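Local coordinates for mitochondrial association factor 1 (Toxoplasma gondii, PDB 6BXS), which is a macro-domain protein from a parasite locus required for manipulating host mitochondria, its own role probably lying among the ancestral functions of that locus, at residues N143-I151 with T189-Y200; A172-Y182 with L219-R228. One frame throughout, in Å; residues are numbered along the deposited sequence.

Contact 1 packs strand 147-152 and the turn before it against helix 179-202; contact 2 joins the loop 172-178 and the start of that same helix to the loop between strand 213-216 and helix 230-248. Their centres lie about 19 Å apart, contact 1 about 8 Å and contact 2 about 16 Å from the centre of the chain. Their segments alternate along the sequence: 143-151, 172-182, 189-200, 219-228. They also touch, I193 CD1 lying 3.7 Å from L219 CD1. One helix of this macro domain is thus packed on the mixed sheet over residues 189-200, and on peripheral loops at its N-terminal end.

Contact 1: N143-I151 with T189-Y200; sequences NVGATFLHI and TMLGIVGAVSEY
L149 lays its CD2 methyl over one face of the Y200 ring, 4.1 Å from the ring centroid and 14° off the normal, which meets the geometry of a CH-pi contact. Its other methyl, CD1, reaches the root of the ring, 3.9 Å from Y200 CG. I151 comes to the same ring from the edge, its CD1 near the ring plane and 3.5 Å from Y200 OH. With CG anti to the backbone N (chi1 165°), the tyrosine crosses both L149 and I151 at about a right angle, offering a face to one and an edge to the other. Its hydroxyl is hydrogen-bonded to the carbonyl of K209, and F124 meets the ring edge-to-face.

At the other end of the strand T147 faces the helix backbone. Its CG2 lies 4.0 Å from A196 CB, while OG1 comes to 3.5 Å from G192 C. G192 has no side chain, so T147 OG1 can settle against its backbone. The preceding type II turn, N143 to A146, brings G145 CA to 3.5 Å from T189 OG1; that hydroxyl is hydrogen-bonded to the carbonyl of A185, one turn earlier in the helix.

Strand 147-151 and helix 189-200 run at 32° to each other, their axes 8.1 Å apart at closest approach, where helix 179-202 packs on one face of the macro domain's mixed sheet; the small residues G192 and A196 facing T147 allow this closeness. No hydrogen bond crosses between the segments, and the touching residues are buried. The chemistry is therefore that of apolar and close backbone packing: the hydroxyls of T189 and Y200 are satisfied by carbonyls outside the interface, and T147 OG1 has a weak hydrogen bond with T170 OG1 of strand 166-170.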
loop_
_atom_site.group_PDB
_atom_site.type_symbol
_atom_site.label_atom_id
_atom_site.label_comp_id
_atom_site.label_asym_id
_atom_site.label_seq_id
_atom_site.Cartn_x
_atom_site.Cartn_y
_atom_site.Cartn_z
ATOM N N ASN A 143 8.902 4.989 -11.293
ATOM C CA ASN A 143 8.824 3.961 -10.252
ATOM C C ASN A 143 7.390 3.544 -9.936
ATOM O O ASN A 143 7.112 3.024 -8.856
ATOM C CB ASN A 143 9.510 4.431 -8.967
ATOM C CG ASN A 143 10.945 4.854 -9.196
ATOM O OD1 ASN A 143 11.649 4.276 -10.022
ATOM N ND2 ASN A 143 11.385 5.868 -8.462
ATOM N N VAL A 144 6.485 3.762 -10.883
ATOM C CA VAL A 144 5.097 3.346 -10.719
ATOM C C VAL A 144 5.004 1.826 -10.705
ATOM O O VAL A 144 5.675 1.151 -11.484
ATOM C CB VAL A 144 4.206 3.905 -11.845
ATOM C CG1 VAL A 144 2.799 3.320 -11.770
ATOM C CG2 VAL A 144 4.154 5.424 -11.770
ATOM N N GLY A 145 4.166 1.297 -9.818
ATOM C CA GLY A 145 4.002 -0.137 -9.675
ATOM C C GLY A 145 5.004 -0.741 -8.707
ATOM O O GLY A 145 4.884 -1.905 -8.326
ATOM N N ALA A 146 6.000 0.048 -8.315
ATOM C CA ALA A 146 6.986 -0.399 -7.340
ATOM C C ALA A 146 6.311 -0.614 -5.994
ATOM O O ALA A 146 5.660 0.290 -5.472
ATOM C CB ALA A 146 8.116 0.609 -7.216
ATOM N N THR A 147 6.469 -1.812 -5.441
ATOM C CA THR A 147 5.841 -2.173 -4.177
ATOM C C THR A 147 6.880 -2.701 -3.195
ATOM O O THR A 147 7.666 -3.589 -3.524
ATOM C CB THR A 147 4.741 -3.233 -4.375
ATOM O OG1 THR A 147 3.757 -2.737 -5.291
ATOM C CG2 THR A 147 4.071 -3.568 -3.049
ATOM N N PHE A 148 6.867 -2.145 -1.988
ATOM C CA PHE A 148 7.798 -2.536 -0.941
ATOM C C PHE A 148 7.041 -3.034 0.286
ATOM O O PHE A 148 5.924 -2.596 0.555
ATOM C CB PHE A 148 8.701 -1.358 -0.570
ATOM C CG PHE A 148 9.348 -0.700 -1.756
ATOM C CD1 PHE A 148 8.727 0.358 -2.399
ATOM C CD2 PHE A 148 10.567 -1.147 -2.233
ATOM C CE1 PHE A 148 9.313 0.960 -3.492
ATOM C CE2 PHE A 148 11.160 -0.548 -3.329
ATOM C CZ PHE A 148 10.533 0.507 -3.959
ATOM N N LEU A 149 7.658 -3.960 1.013
ATOM C CA LEU A 149 7.106 -4.475 2.259
ATOM C C LEU A 149 8.199 -4.448 3.323
ATOM O O LEU A 149 9.290 -4.975 3.109
ATOM C CB LEU A 149 6.562 -5.893 2.065
ATOM C CG LEU A 149 5.683 -6.478 3.176
ATOM C CD1 LEU A 149 4.800 -7.586 2.617
ATOM C CD2 LEU A 149 6.522 -7.012 4.331
ATOM N N HIS A 150 7.903 -3.833 4.465
ATOM C CA HIS A 150 8.887 -3.676 5.534
ATOM C C HIS A 150 8.401 -4.273 6.848
ATOM O O HIS A 150 7.281 -4.009 7.283
ATOM C CB HIS A 150 9.215 -2.197 5.759
ATOM C CG HIS A 150 9.685 -1.479 4.533
ATOM N ND1 HIS A 150 10.970 -1.595 4.049
ATOM C CD2 HIS A 150 9.047 -0.619 3.705
ATOM C CE1 HIS A 150 11.100 -0.845 2.967
ATOM N NE2 HIS A 150 9.947 -0.244 2.738
ATOM N N ILE A 151 9.254 -5.076 7.473
ATOM C CA ILE A 151 9.057 -5.461 8.862
ATOM C C ILE A 151 9.727 -4.407 9.734
ATOM O O ILE A 151 10.944 -4.248 9.695
ATOM C CB ILE A 151 9.641 -6.850 9.175
ATOM C CG1 ILE A 151 9.063 -7.895 8.218
ATOM C CG2 ILE A 151 9.353 -7.224 10.627
ATOM C CD1 ILE A 151 9.610 -9.294 8.419
ATOM N N THR A 189 0.039 -2.010 -10.309
ATOM C CA THR A 189 0.295 -1.596 -8.935
ATOM C C THR A 189 -0.431 -2.504 -7.940
ATOM O O THR A 189 0.146 -2.930 -6.939
ATOM C CB THR A 189 -0.138 -0.135 -8.703
ATOM O OG1 THR A 189 0.577 0.725 -9.599
ATOM C CG2 THR A 189 0.142 0.297 -7.270
ATOM N N MET A 190 -1.700 -2.794 -8.213
ATOM C CA MET A 190 -2.483 -3.653 -7.328
ATOM C C MET A 190 -1.930 -5.074 -7.326
ATOM O O MET A 190 -1.930 -5.740 -6.291
ATOM C CB MET A 190 -3.955 -3.660 -7.740
ATOM C CG MET A 190 -4.883 -4.268 -6.692
ATOM S SD MET A 190 -4.831 -3.399 -5.109
ATOM C CE MET A 190 -5.488 -1.799 -5.574
ATOM N N LEU A 191 -1.463 -5.536 -8.482
ATOM C CA LEU A 191 -0.796 -6.831 -8.570
ATOM C C LEU A 191 0.468 -6.847 -7.713
ATOM O O LEU A 191 0.815 -7.869 -7.120
ATOM C CB LEU A 191 -0.441 -7.165 -10.021
ATOM C CG LEU A 191 -1.561 -7.647 -10.948
ATOM C CD1 LEU A 191 -1.005 -7.904 -12.340
ATOM C CD2 LEU A 191 -2.229 -8.903 -10.409
ATOM N N GLY A 192 1.156 -5.712 -7.654
ATOM C CA GLY A 192 2.353 -5.588 -6.843
ATOM C C GLY A 192 2.058 -5.739 -5.362
ATOM O O GLY A 192 2.786 -6.417 -4.637
ATOM N N ILE A 193 0.982 -5.102 -4.917
ATOM C CA ILE A 193 0.568 -5.161 -3.520
ATOM C C ILE A 193 0.171 -6.580 -3.115
ATOM O O ILE A 193 0.684 -7.124 -2.138
ATOM C CB ILE A 193 -0.616 -4.209 -3.261
ATOM C CG1 ILE A 193 -0.196 -2.758 -3.511
ATOM C CG2 ILE A 193 -1.128 -4.353 -1.832
ATOM C CD1 ILE A 193 -1.354 -1.827 -3.793
ATOM N N VAL A 194 -0.750 -7.169 -3.868
ATOM C CA VAL A 194 -1.262 -8.498 -3.555
ATOM C C VAL A 194 -0.205 -9.565 -3.823
ATOM O O VAL A 194 -0.123 -10.564 -3.109
ATOM C CB VAL A 194 -2.535 -8.804 -4.369
ATOM C CG1 VAL A 194 -3.079 -10.190 -4.033
ATOM C CG2 VAL A 194 -3.597 -7.740 -4.105
ATOM N N GLY A 195 0.609 -9.346 -4.851
ATOM C CA GLY A 195 1.682 -10.266 -5.179
ATOM C C GLY A 195 2.767 -10.268 -4.120
ATOM O O GLY A 195 3.286 -11.324 -3.749
ATOM N N ALA A 196 3.111 -9.081 -3.631
ATOM C CA ALA A 196 4.115 -8.944 -2.583
ATOM C C ALA A 196 3.684 -9.690 -1.324
ATOM O O ALA A 196 4.475 -10.415 -0.718
ATOM C CB ALA A 196 4.360 -7.480 -2.267
ATOM N N VAL A 197 2.429 -9.497 -0.931
ATOM C CA VAL A 197 1.882 -10.169 0.243
ATOM C C VAL A 197 1.879 -11.680 0.045
ATOM O O VAL A 197 2.335 -12.425 0.910
ATOM C CB VAL A 197 0.450 -9.696 0.546
ATOM C CG1 VAL A 197 -0.175 -10.540 1.652
ATOM C CG2 VAL A 197 0.453 -8.224 0.941
ATOM N N SER A 198 1.347 -12.120 -1.091
ATOM C CA SER A 198 1.297 -13.538 -1.428
ATOM C C SER A 198 2.675 -14.178 -1.351
ATOM O O SER A 198 2.851 -15.224 -0.730
ATOM C CB SER A 198 0.721 -13.733 -2.831
ATOM O OG SER A 198 0.890 -15.072 -3.262
ATOM N N GLU A 199 3.648 -13.539 -1.987
ATOM C CA GLU A 199 5.006 -14.062 -2.026
ATOM C C GLU A 199 5.649 -14.011 -0.641
ATOM O O GLU A 199 6.358 -14.935 -0.245
ATOM C CB GLU A 199 5.843 -13.275 -3.036
ATOM C CG GLU A 199 6.880 -14.098 -3.771
ATOM C CD GLU A 199 6.268 -15.213 -4.597
ATOM O OE1 GLU A 199 5.200 -14.990 -5.204
ATOM O OE2 GLU A 199 6.853 -16.316 -4.633
ATOM N N TYR A 200 5.389 -12.936 0.096
ATOM C CA TYR A 200 5.970 -12.766 1.426
ATOM C C TYR A 200 5.437 -13.800 2.416
ATOM O O TYR A 200 6.189 -14.330 3.231
ATOM C CB TYR A 200 5.698 -11.353 1.952
ATOM C CG TYR A 200 5.936 -11.196 3.437
ATOM C CD1 TYR A 200 7.212 -10.962 3.935
ATOM C CD2 TYR A 200 4.886 -11.278 4.343
ATOM C CE1 TYR A 200 7.434 -10.818 5.293
ATOM C CE2 TYR A 200 5.099 -11.135 5.701
ATOM C CZ TYR A 200 6.374 -10.905 6.171
ATOM O OH TYR A 200 6.588 -10.759 7.523
#

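Contact 2: A172-Y182 with L219-R228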
loop_
_atom_site.group_PDB
_atom_site.type_symbol
_atom_site.label_atom_id
_atom_site.label_comp_id
_atom_site.label_asym_id
_atom_site.label_seq_id
_atom_site.Cartn_x
_atom_site.Cartn_y
_atom_site.Cartn_z
ATOM N N ALA A 172 1.610 4.975 -6.982
ATOM C CA ALA A 172 0.458 4.981 -7.875
ATOM C C ALA A 172 0.715 5.852 -9.101
ATOM O O ALA A 172 1.505 6.794 -9.040
ATOM C CB ALA A 172 -0.772 5.471 -7.131
ATOM N N PRO A 173 0.040 5.547 -10.221
ATOM C CA PRO A 173 0.203 6.350 -11.438
ATOM C C PRO A 173 -0.413 7.738 -11.307
ATOM O O PRO A 173 -1.450 7.889 -10.660
ATOM C CB PRO A 173 -0.529 5.528 -12.501
ATOM C CG PRO A 173 -1.539 4.750 -11.744
ATOM C CD PRO A 173 -0.910 4.438 -10.419
ATOM N N PHE A 174 0.224 8.736 -11.909
ATOM C CA PHE A 174 -0.290 10.099 -11.874
ATOM C C PHE A 174 -1.539 10.189 -12.740
ATOM O O PHE A 174 -1.618 9.562 -13.796
ATOM C CB PHE A 174 0.774 11.094 -12.347
ATOM C CG PHE A 174 0.397 12.529 -12.130
ATOM C CD1 PHE A 174 0.300 13.048 -10.849
ATOM C CD2 PHE A 174 0.146 13.362 -13.206
ATOM C CE1 PHE A 174 -0.046 14.373 -10.647
ATOM C CE2 PHE A 174 -0.200 14.686 -13.010
ATOM C CZ PHE A 174 -0.296 15.192 -11.730
ATOM N N GLY A 175 -2.514 10.971 -12.290
ATOM C CA GLY A 175 -3.828 10.982 -12.908
ATOM C C GLY A 175 -3.887 11.528 -14.320
ATOM O O GLY A 175 -4.773 11.154 -15.089
ATOM N N ASN A 176 -2.955 12.408 -14.674
ATOM C CA ASN A 176 -2.966 13.020 -16.000
ATOM C C ASN A 176 -2.493 12.057 -17.085
ATOM O O ASN A 176 -2.578 12.362 -18.275
ATOM C CB ASN A 176 -2.104 14.285 -16.015
ATOM C CG ASN A 176 -2.751 15.437 -15.273
ATOM O OD1 ASN A 176 -3.776 15.268 -14.610
ATOM N ND2 ASN A 176 -2.153 16.619 -15.379
ATOM N N ALA A 177 -1.983 10.898 -16.675
ATOM C CA ALA A 177 -1.691 9.827 -17.620
ATOM C C ALA A 177 -2.973 9.454 -18.355
ATOM O O ALA A 177 -4.057 9.507 -17.776
ATOM C CB ALA A 177 -1.110 8.614 -16.905
ATOM N N SER A 178 -2.852 9.092 -19.627
ATOM C CA SER A 178 -4.015 8.718 -20.423
ATOM C C SER A 178 -4.681 7.485 -19.816
ATOM O O SER A 178 -4.032 6.705 -19.118
ATOM C CB SER A 178 -3.616 8.454 -21.876
ATOM O OG SER A 178 -2.741 7.345 -21.972
ATOM N N ASP A 179 -5.976 7.322 -20.076
ATOM C CA ASP A 179 -6.758 6.243 -19.478
ATOM C C ASP A 179 -6.120 4.877 -19.700
ATOM O O ASP A 179 -6.032 4.068 -18.778
ATOM C CB ASP A 179 -8.181 6.242 -20.042
ATOM C CG ASP A 179 -8.976 7.467 -19.633
ATOM O OD1 ASP A 179 -8.510 8.220 -18.752
ATOM O OD2 ASP A 179 -10.076 7.673 -20.188
ATOM N N SER A 180 -5.668 4.632 -20.925
ATOM C CA SER A 180 -5.076 3.350 -21.282
ATOM C C SER A 180 -3.835 3.058 -20.440
ATOM O O SER A 180 -3.692 1.967 -19.889
ATOM C CB SER A 180 -4.720 3.327 -22.768
ATOM O OG SER A 180 -4.372 2.020 -23.186
ATOM N N ALA A 181 -2.942 4.039 -20.337
ATOM C CA ALA A 181 -1.716 3.876 -19.565
ATOM C C ALA A 181 -2.015 3.867 -18.071
ATOM O O ALA A 181 -1.407 3.113 -17.310
ATOM C CB ALA A 181 -0.724 4.981 -19.896
ATOM N N TYR A 182 -2.957 4.710 -17.663
ATOM C CA TYR A 182 -3.334 4.834 -16.260
ATOM C C TYR A 182 -3.908 3.527 -15.717
ATOM O O TYR A 182 -3.455 3.021 -14.690
ATOM C CB TYR A 182 -4.351 5.963 -16.084
ATOM C CG TYR A 182 -4.685 6.267 -14.642
ATOM C CD1 TYR A 182 -3.887 7.115 -13.892
ATOM C CD2 TYR A 182 -5.798 5.706 -14.031
ATOM C CE1 TYR A 182 -4.184 7.398 -12.575
ATOM C CE2 TYR A 182 -6.106 5.984 -12.712
ATOM C CZ TYR A 182 -5.294 6.832 -11.988
ATOM O OH TYR A 182 -5.588 7.116 -10.674
ATOM N N LEU A 219 -5.587 4.698 -3.947
ATOM C CA LEU A 219 -4.338 5.057 -4.604
ATOM C C LEU A 219 -4.576 5.994 -5.783
ATOM O O LEU A 219 -5.571 5.874 -6.497
ATOM C CB LEU A 219 -3.608 3.796 -5.066
ATOM C CG LEU A 219 -3.074 2.924 -3.929
ATOM C CD1 LEU A 219 -2.780 1.518 -4.420
ATOM C CD2 LEU A 219 -1.829 3.547 -3.319
ATOM N N GLY A 220 -3.657 6.935 -5.973
ATOM C CA GLY A 220 -3.753 7.892 -7.059
ATOM C C GLY A 220 -4.580 9.113 -6.697
ATOM O O GLY A 220 -4.667 10.058 -7.481
ATOM N N ALA A 221 -5.182 9.096 -5.512
ATOM C CA ALA A 221 -5.997 10.217 -5.051
ATOM C C ALA A 221 -5.115 11.332 -4.493
ATOM O O ALA A 221 -3.888 11.245 -4.535
ATOM C CB ALA A 221 -6.993 9.753 -4.001
ATOM N N GLY A 222 -5.746 12.382 -3.976
ATOM C CA GLY A 222 -5.026 13.479 -3.356
ATOM C C GLY A 222 -4.125 14.233 -4.315
ATOM O O GLY A 222 -4.584 14.755 -5.327
ATOM N N HIS A 223 -2.836 14.288 -3.991
ATOM C CA HIS A 223 -1.877 15.050 -4.784
ATOM C C HIS A 223 -1.566 14.378 -6.123
ATOM O O HIS A 223 -1.137 15.036 -7.071
ATOM C CB HIS A 223 -0.579 15.248 -3.995
ATOM C CG HIS A 223 -0.790 15.768 -2.607
ATOM N ND1 HIS A 223 -1.175 14.959 -1.559
ATOM C CD2 HIS A 223 -0.672 17.017 -2.093
ATOM C CE1 HIS A 223 -1.283 15.685 -0.461
ATOM N NE2 HIS A 223 -0.984 16.936 -0.757
ATOM N N PHE A 224 -1.792 13.069 -6.197
ATOM C CA PHE A 224 -1.445 12.295 -7.385
ATOM C C PHE A 224 -2.552 12.335 -8.436
ATOM O O PHE A 224 -2.432 11.719 -9.495
ATOM C CB PHE A 224 -1.145 10.845 -6.995
ATOM C CG PHE A 224 -0.059 10.711 -5.961
ATOM C CD1 PHE A 224 1.268 10.601 -6.341
ATOM C CD2 PHE A 224 -0.363 10.700 -4.610
ATOM C CE1 PHE A 224 2.270 10.481 -5.394
ATOM C CE2 PHE A 224 0.635 10.579 -3.659
ATOM C CZ PHE A 224 1.952 10.469 -4.053
ATOM N N ARG A 225 -3.619 13.078 -8.146
ATOM C CA ARG A 225 -4.799 13.112 -9.008
ATOM C C ARG A 225 -4.604 13.921 -10.281
ATOM O O ARG A 225 -5.038 13.510 -11.355
ATOM C CB ARG A 225 -5.992 13.691 -8.249
ATOM C CG ARG A 225 -7.015 12.669 -7.831
ATOM C CD ARG A 225 -8.189 13.337 -7.148
ATOM N NE ARG A 225 -8.921 14.200 -8.070
ATOM C CZ ARG A 225 -9.759 15.162 -7.694
ATOM N NH1 ARG A 225 -9.976 15.400 -6.407
ATOM N NH2 ARG A 225 -10.378 15.892 -8.611
ATOM N N GLY A 226 -3.972 15.082 -10.162
ATOM C CA GLY A 226 -3.896 16.005 -11.278
ATOM C C GLY A 226 -5.285 16.463 -11.689
ATOM O O GLY A 226 -6.054 16.952 -10.860
ATOM N N ARG A 227 -5.610 16.295 -12.968
ATOM C CA ARG A 227 -6.909 16.703 -13.502
ATOM C C ARG A 227 -7.934 15.569 -13.512
ATOM O O ARG A 227 -9.101 15.786 -13.839
ATOM C CB ARG A 227 -6.746 17.244 -14.926
ATOM C CG ARG A 227 -6.330 18.704 -14.998
ATOM C CD ARG A 227 -6.413 19.244 -16.423
ATOM N NE ARG A 227 -5.278 18.832 -17.247
ATOM C CZ ARG A 227 -5.219 17.705 -17.955
ATOM N NH1 ARG A 227 -4.136 17.433 -18.670
ATOM N NH2 ARG A 227 -6.232 16.848 -17.954
ATOM N N ARG A 228 -7.501 14.364 -13.152
ATOM C CA ARG A 228 -8.346 13.180 -13.282
ATOM C C ARG A 228 -9.526 13.182 -12.312
ATOM O O ARG A 228 -9.390 13.563 -11.149
ATOM C CB ARG A 228 -7.512 11.912 -13.074
ATOM C CG ARG A 228 -8.302 10.626 -13.230
ATOM C CD ARG A 228 -7.395 9.405 -13.281
ATOM N NE ARG A 228 -6.716 9.278 -14.568
ATOM C CZ ARG A 228 -7.287 8.810 -15.675
ATOM N NH1 ARG A 228 -8.557 8.422 -15.664
ATOM N NH2 ARG A 228 -6.589 8.731 -16.798
HETATM O O HOH W 1 -3.943 9.258 -10.006
#
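G175 N donates to F224 O at 2.9 Å, and G175 CA passes 3.2 Å from R225 O in a CA-H...O contact, so the type I turn F174-A177 lies directly against the type II' turn R225-R228. R228 carries the side-chain contact. Bent at chi3 (-75°), it lays its guanidinium flat on the Y182 ring in a cation-pi stack, centres 4.0 Å apart and planes at 18°. Three acceptors meet this group: NE donates to a lone pair of G175 O, which is tilted from the guanidinium plane, while A177 O lies in that plane, 2.8 Å from NH2, and NH2 also binds D179 OD1 at 2.8 Å within a salt bridge. These bonds and the stack together limit its rotation. N176 OD1 takes R227 N at 2.7 Å in a nearly straight bond (176°), and the N176 amide stacks on the R227 guanidinium. A water links Y182 OH with P173 O and G220 O. S178 is the N-cap of helix 179-202, while L219-R228 lies in the loop joining strand 213-216 to helix 230-248; from that last helix S232 takes a bond from R228 NH1 and I233 packs on both Y182 and R228, and helix 137-140 touches A177.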